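Local structure of flagellar hook protein FlgE (Caulobacter crescentus CB15, 5AY6) at residues Lys3-Glu16 with Thr291-Asn305. The protein forms the flagellar hook, the universal joint that probably passes motor torque on to the filament; this fragment holds the third and D2 domains of FlgE. Sequence-based numbering, arbitrary orientation.
Sequences KTTRVGVNANLRSE and TQYNSQSVVQSVNTN
Asn12 is gripped by Thr291, ending strand 277-291, and by Tyr293 in the following loop. With CG anti to the backbone N (chi1 -178°), its amide reaches into that loop. Its OD1 accepts in the carbonyl plane from Tyr293 N (2.7 Å) and from Thr291 OG1 (2.8 Å). Its ND2 donates to Tyr293 O (3.2 Å), which Ser15 N meets from the opposite face. Replacing Asn12 by alanine is likely to leave Tyr293 N and Thr291 OG1 without their acceptor and let the loop shift. Arg14 N donates to Ser297 OG, Arg14 NE to Asn294 OD1 in the guanidinium plane, and Arg14 NH2 makes a salt bridge with Glu16 OE1.

In antiparallel strands 6-12 and 298-304, Gly8 and Asn303, and Asn12 and Val298, exchange backbone hydrogen bonds on the two sides of a classic beta bulge, where Asn10 O accepts from Gln300 N and Ser301 N. Asn10 is buried; its ND2 donates to Ser301 OG and Asn303 OD1, and its OD1 accepts from Gly289 N. At the far end, Asn305 OD1 takes Thr5 N and Arg6 N.

Strand 6-12 lies between 298-304, outermost in this chain, and parallel strand 277-291. Leu13 and Val299 pack on Phe167 of strand 167-174.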
loop_
_atom_site.group_PDB
_atom_site.type_symbol
_atom_site.label_atom_id
_atom_site.label_comp_id
_atom_site.label_asym_id
_atom_site.label_seq_id
_atom_site.Cartn_x
_atom_site.Cartn_y
_atom_site.Cartn_z
ATOM N N LYS A 3 15.339 0.067 28.433
ATOM C CA LYS A 3 15.414 0.093 26.970
ATOM C C LYS A 3 14.550 -1.019 26.387
ATOM O O LYS A 3 14.731 -2.196 26.704
ATOM C CB LYS A 3 16.863 -0.042 26.508
ATOM C CG LYS A 3 17.087 0.129 25.018
ATOM C CD LYS A 3 18.557 -0.099 24.689
ATOM C CE LYS A 3 18.817 -0.127 23.198
ATOM N NZ LYS A 3 20.136 -0.766 22.917
ATOM N N THR A 4 13.607 -0.640 25.534
ATOM C CA THR A 4 12.630 -1.584 24.999
ATOM C C THR A 4 13.241 -2.534 23.973
ATOM O O THR A 4 13.892 -2.106 23.020
ATOM C CB THR A 4 11.449 -0.849 24.353
ATOM O OG1 THR A 4 10.885 0.068 25.296
ATOM C CG2 THR A 4 10.381 -1.843 23.907
ATOM N N THR A 5 13.012 -3.828 24.167
ATOM C CA THR A 5 13.566 -4.838 23.277
ATOM C C THR A 5 12.489 -5.725 22.655
ATOM O O THR A 5 12.743 -6.427 21.681
ATOM C CB THR A 5 14.574 -5.729 24.018
ATOM O OG1 THR A 5 13.931 -6.332 25.147
ATOM C CG2 THR A 5 15.755 -4.900 24.507
ATOM N N ARG A 6 11.289 -5.708 23.223
ATOM C CA ARG A 6 10.213 -6.534 22.694
ATOM C C ARG A 6 8.850 -5.930 22.973
ATOM O O ARG A 6 8.556 -5.544 24.104
ATOM C CB ARG A 6 10.279 -7.948 23.277
ATOM C CG ARG A 6 9.197 -8.874 22.748
ATOM C CD ARG A 6 9.399 -10.312 23.214
ATOM N NE ARG A 6 8.337 -11.186 22.724
ATOM C CZ ARG A 6 8.417 -12.514 22.677
ATOM N NH1 ARG A 6 9.512 -13.130 23.097
ATOM N NH2 ARG A 6 7.395 -13.227 22.217
ATOM N N VAL A 7 8.021 -5.853 21.938
ATOM C CA VAL A 7 6.662 -5.357 22.090
ATOM C C VAL A 7 5.662 -6.355 21.528
ATOM O O VAL A 7 5.919 -7.014 20.522
ATOM C CB VAL A 7 6.457 -3.981 21.405
ATOM C CG1 VAL A 7 7.462 -2.966 21.933
ATOM C CG2 VAL A 7 6.576 -4.099 19.904
ATOM N N GLY A 8 4.530 -6.486 22.210
ATOM C CA GLY A 8 3.458 -7.334 21.737
ATOM C C GLY A 8 2.266 -6.464 21.402
ATOM O O GLY A 8 1.804 -5.685 22.237
ATOM N N VAL A 9 1.775 -6.574 20.175
ATOM C CA VAL A 9 0.619 -5.789 19.779
ATOM C C VAL A 9 -0.642 -6.612 19.928
ATOM O O VAL A 9 -0.767 -7.685 19.340
ATOM C CB VAL A 9 0.723 -5.284 18.334
ATOM C CG1 VAL A 9 -0.601 -4.678 17.900
ATOM C CG2 VAL A 9 1.848 -4.262 18.203
ATOM N N ASN A 10 -1.572 -6.105 20.724
ATOM C CA ASN A 10 -2.875 -6.734 20.877
ATOM C C ASN A 10 -3.958 -5.794 20.380
ATOM O O ASN A 10 -4.336 -4.848 21.071
ATOM C CB ASN A 10 -3.117 -7.116 22.334
ATOM C CG ASN A 10 -1.964 -7.898 22.926
ATOM O OD1 ASN A 10 -1.470 -8.852 22.324
ATOM N ND2 ASN A 10 -1.516 -7.484 24.107
ATOM N N ALA A 11 -4.447 -6.047 19.174
ATOM C CA ALA A 11 -5.406 -5.146 18.552
ATOM C C ALA A 11 -6.216 -5.839 17.469
ATOM O O ALA A 11 -5.783 -6.836 16.890
ATOM C CB ALA A 11 -4.687 -3.939 17.972
ATOM N N ASN A 12 -7.396 -5.299 17.188
ATOM C CA ASN A 12 -8.202 -5.815 16.094
ATOM C C ASN A 12 -8.398 -4.768 15.011
ATOM O O ASN A 12 -8.603 -3.590 15.303
ATOM C CB ASN A 12 -9.566 -6.294 16.594
ATOM C CG ASN A 12 -10.406 -6.888 15.482
ATOM O OD1 ASN A 12 -10.093 -7.959 14.961
ATOM N ND2 ASN A 12 -11.471 -6.190 15.101
ATOM N N LEU A 13 -8.324 -5.210 13.762
ATOM C CA LEU A 13 -8.659 -4.367 12.623
ATOM C C LEU A 13 -10.000 -4.825 12.071
ATOM O O LEU A 13 -10.157 -5.998 11.743
ATOM C CB LEU A 13 -7.580 -4.458 11.545
ATOM C CG LEU A 13 -6.140 -4.176 11.973
ATOM C CD1 LEU A 13 -5.172 -4.614 10.887
ATOM C CD2 LEU A 13 -5.962 -2.700 12.276
ATOM N N ARG A 14 -10.968 -3.918 11.969
ATOM C CA ARG A 14 -12.292 -4.318 11.499
ATOM C C ARG A 14 -12.230 -4.855 10.079
ATOM O O ARG A 14 -11.830 -4.149 9.163
ATOM C CB ARG A 14 -13.287 -3.160 11.561
ATOM C CG ARG A 14 -14.678 -3.606 11.143
ATOM C CD ARG A 14 -15.761 -2.597 11.461
ATOM N NE ARG A 14 -17.069 -3.112 11.059
ATOM C CZ ARG A 14 -18.186 -2.391 11.019
ATOM N NH1 ARG A 14 -18.169 -1.111 11.368
ATOM N NH2 ARG A 14 -19.324 -2.955 10.630
ATOM N N SER A 15 -12.646 -6.105 9.897
ATOM C CA SER A 15 -12.525 -6.758 8.592
ATOM C C SER A 15 -13.379 -6.083 7.517
ATOM O O SER A 15 -13.029 -6.124 6.332
ATOM C CB SER A 15 -12.899 -8.241 8.698
ATOM O OG SER A 15 -14.283 -8.395 8.952
ATOM N N GLU A 16 -14.486 -5.463 7.932
ATOM C CA GLU A 16 -15.397 -4.802 6.996
ATOM C C GLU A 16 -15.039 -3.341 6.733
ATOM O O GLU A 16 -15.775 -2.651 6.026
ATOM C CB GLU A 16 -16.844 -4.856 7.493
ATOM C CG GLU A 16 -17.479 -6.227 7.545
ATOM C CD GLU A 16 -18.941 -6.169 7.992
ATOM O OE1 GLU A 16 -19.402 -5.098 8.457
ATOM O OE2 GLU A 16 -19.610 -7.226 7.940
ATOM N N THR A 291 -5.430 -9.030 15.045
ATOM C CA THR A 291 -6.527 -9.803 14.462
ATOM C C THR A 291 -7.384 -8.970 13.526
ATOM O O THR A 291 -7.297 -7.736 13.506
ATOM C CB THR A 291 -7.438 -10.400 15.548
ATOM O OG1 THR A 291 -8.070 -9.335 16.268
ATOM C CG2 THR A 291 -6.636 -11.258 16.516
ATOM N N GLN A 292 -8.215 -9.658 12.753
ATOM C CA GLN A 292 -9.005 -9.008 11.729
ATOM C C GLN A 292 -10.445 -9.554 11.740
ATOM O O GLN A 292 -10.944 -10.081 10.743
ATOM C CB GLN A 292 -8.330 -9.194 10.363
ATOM C CG GLN A 292 -8.886 -8.300 9.243
ATOM C CD GLN A 292 -9.486 -9.119 8.104
ATOM O OE1 GLN A 292 -9.680 -10.337 8.223
ATOM N NE2 GLN A 292 -9.799 -8.456 7.006
ATOM N N TYR A 293 -11.103 -9.442 12.889
ATOM C CA TYR A 293 -12.505 -9.866 13.029
ATOM C C TYR A 293 -13.440 -8.734 12.637
ATOM O O TYR A 293 -13.028 -7.577 12.612
ATOM C CB TYR A 293 -12.807 -10.283 14.467
ATOM C CG TYR A 293 -11.819 -11.258 15.043
ATOM C CD1 TYR A 293 -11.458 -12.400 14.345
ATOM C CD2 TYR A 293 -11.246 -11.034 16.284
ATOM C CE1 TYR A 293 -10.556 -13.296 14.872
ATOM C CE2 TYR A 293 -10.344 -11.927 16.823
ATOM C CZ TYR A 293 -10.002 -13.054 16.111
ATOM O OH TYR A 293 -9.098 -13.942 16.641
ATOM N N ASN A 294 -14.702 -9.051 12.356
ATOM C CA ASN A 294 -15.687 -8.008 12.053
ATOM C C ASN A 294 -16.201 -7.371 13.332
ATOM O O ASN A 294 -17.338 -7.600 13.748
ATOM C CB ASN A 294 -16.870 -8.550 11.246
ATOM C CG ASN A 294 -17.869 -7.466 10.885
ATOM O OD1 ASN A 294 -17.523 -6.281 10.808
ATOM N ND2 ASN A 294 -19.124 -7.861 10.695
ATOM N N SER A 295 -15.347 -6.587 13.966
ATOM C CA SER A 295 -15.742 -5.816 15.126
ATOM C C SER A 295 -14.929 -4.538 15.112
ATOM O O SER A 295 -14.039 -4.387 14.278
ATOM C CB SER A 295 -15.522 -6.610 16.411
ATOM O OG SER A 295 -14.180 -7.052 16.500
ATOM N N GLN A 296 -15.248 -3.621 16.019
ATOM C CA GLN A 296 -14.573 -2.330 16.107
ATOM C C GLN A 296 -13.056 -2.458 15.974
ATOM O O GLN A 296 -12.447 -3.342 16.577
ATOM C CB GLN A 296 -14.924 -1.650 17.436
ATOM C CG GLN A 296 -14.145 -0.371 17.731
ATOM C CD GLN A 296 -14.514 0.776 16.805
ATOM O OE1 GLN A 296 -15.692 1.086 16.619
ATOM N NE2 GLN A 296 -13.504 1.407 16.216
ATOM N N SER A 297 -12.459 -1.605 15.149
ATOM C CA SER A 297 -11.008 -1.472 15.128
ATOM C C SER A 297 -10.599 -0.878 16.461
ATOM O O SER A 297 -11.067 0.200 16.822
ATOM C CB SER A 297 -10.534 -0.582 13.972
ATOM O OG SER A 297 -10.630 -1.245 12.723
ATOM N N VAL A 298 -9.740 -1.571 17.199
ATOM C CA VAL A 298 -9.382 -1.110 18.535
ATOM C C VAL A 298 -8.027 -1.658 18.975
ATOM O O VAL A 298 -7.646 -2.771 18.615
ATOM C CB VAL A 298 -10.472 -1.509 19.570
ATOM C CG1 VAL A 298 -10.580 -3.021 19.686
ATOM C CG2 VAL A 298 -10.195 -0.883 20.930
ATOM N N VAL A 299 -7.293 -0.856 19.735
ATOM C CA VAL A 299 -6.091 -1.330 20.404
ATOM C C VAL A 299 -6.468 -1.836 21.793
ATOM O O VAL A 299 -6.871 -1.059 22.656
ATOM C CB VAL A 299 -5.027 -0.221 20.519
ATOM C CG1 VAL A 299 -3.790 -0.738 21.249
ATOM C CG2 VAL A 299 -4.661 0.307 19.142
ATOM N N GLN A 300 -6.350 -3.143 22.000
ATOM C CA GLN A 300 -6.670 -3.738 23.293
ATOM C C GLN A 300 -5.567 -3.439 24.298
ATOM O O GLN A 300 -5.838 -3.006 25.416
ATOM C CB GLN A 300 -6.884 -5.243 23.142
ATOM C CG GLN A 300 -7.964 -5.582 22.123
ATOM C CD GLN A 300 -7.706 -6.883 21.394
ATOM O OE1 GLN A 300 -6.786 -7.630 21.730
ATOM N NE2 GLN A 300 -8.519 -7.161 20.380
ATOM N N SER A 301 -4.321 -3.660 23.886
ATOM C CA SER A 301 -3.163 -3.315 24.704
ATOM C C SER A 301 -1.866 -3.450 23.916
ATOM O O SER A 301 -1.818 -4.120 22.883
ATOM C CB SER A 301 -3.085 -4.199 25.952
ATOM O OG SER A 301 -2.749 -5.532 25.607
ATOM N N VAL A 302 -0.816 -2.813 24.421
ATOM C CA VAL A 302 0.524 -2.991 23.885
ATOM C C VAL A 302 1.449 -3.401 25.026
ATOM O O VAL A 302 1.636 -2.653 25.984
ATOM C CB VAL A 302 1.051 -1.709 23.200
ATOM C CG1 VAL A 302 2.448 -1.937 22.640
ATOM C CG2 VAL A 302 0.100 -1.268 22.092
ATOM N N ASN A 303 2.000 -4.607 24.942
ATOM C CA ASN A 303 2.953 -5.064 25.942
ATOM C C ASN A 303 4.355 -4.635 25.549
ATOM O O ASN A 303 4.715 -4.714 24.382
ATOM C CB ASN A 303 2.920 -6.586 26.099
ATOM C CG ASN A 303 1.555 -7.116 26.484
ATOM O OD1 ASN A 303 0.961 -7.913 25.757
ATOM N ND2 ASN A 303 1.061 -6.697 27.644
ATOM N N THR A 304 5.138 -4.177 26.517
ATOM C CA THR A 304 6.556 -3.914 26.307
ATOM C C THR A 304 7.318 -4.558 27.460
ATOM O O THR A 304 6.749 -4.771 28.534
ATOM C CB THR A 304 6.863 -2.400 26.233
ATOM O OG1 THR A 304 6.503 -1.787 27.474
ATOM C CG2 THR A 304 6.066 -1.727 25.104
ATOM N N ASN A 305 8.587 -4.902 27.243
ATOM C CA ASN A 305 9.424 -5.480 28.311
ATOM C C ASN A 305 9.777 -4.442 29.374
ATOM O O ASN A 305 9.798 -3.234 29.103
ATOM C CB ASN A 305 10.687 -6.068 27.707
ATOM C CG ASN A 305 11.490 -5.024 26.969
ATOM O OD1 ASN A 305 11.115 -4.596 25.883
ATOM N ND2 ASN A 305 12.588 -4.578 27.574
HETATM O O HOH W 1 9.633 -0.824 27.371
HETATM O O HOH W 2 1.428 -9.785 23.082
#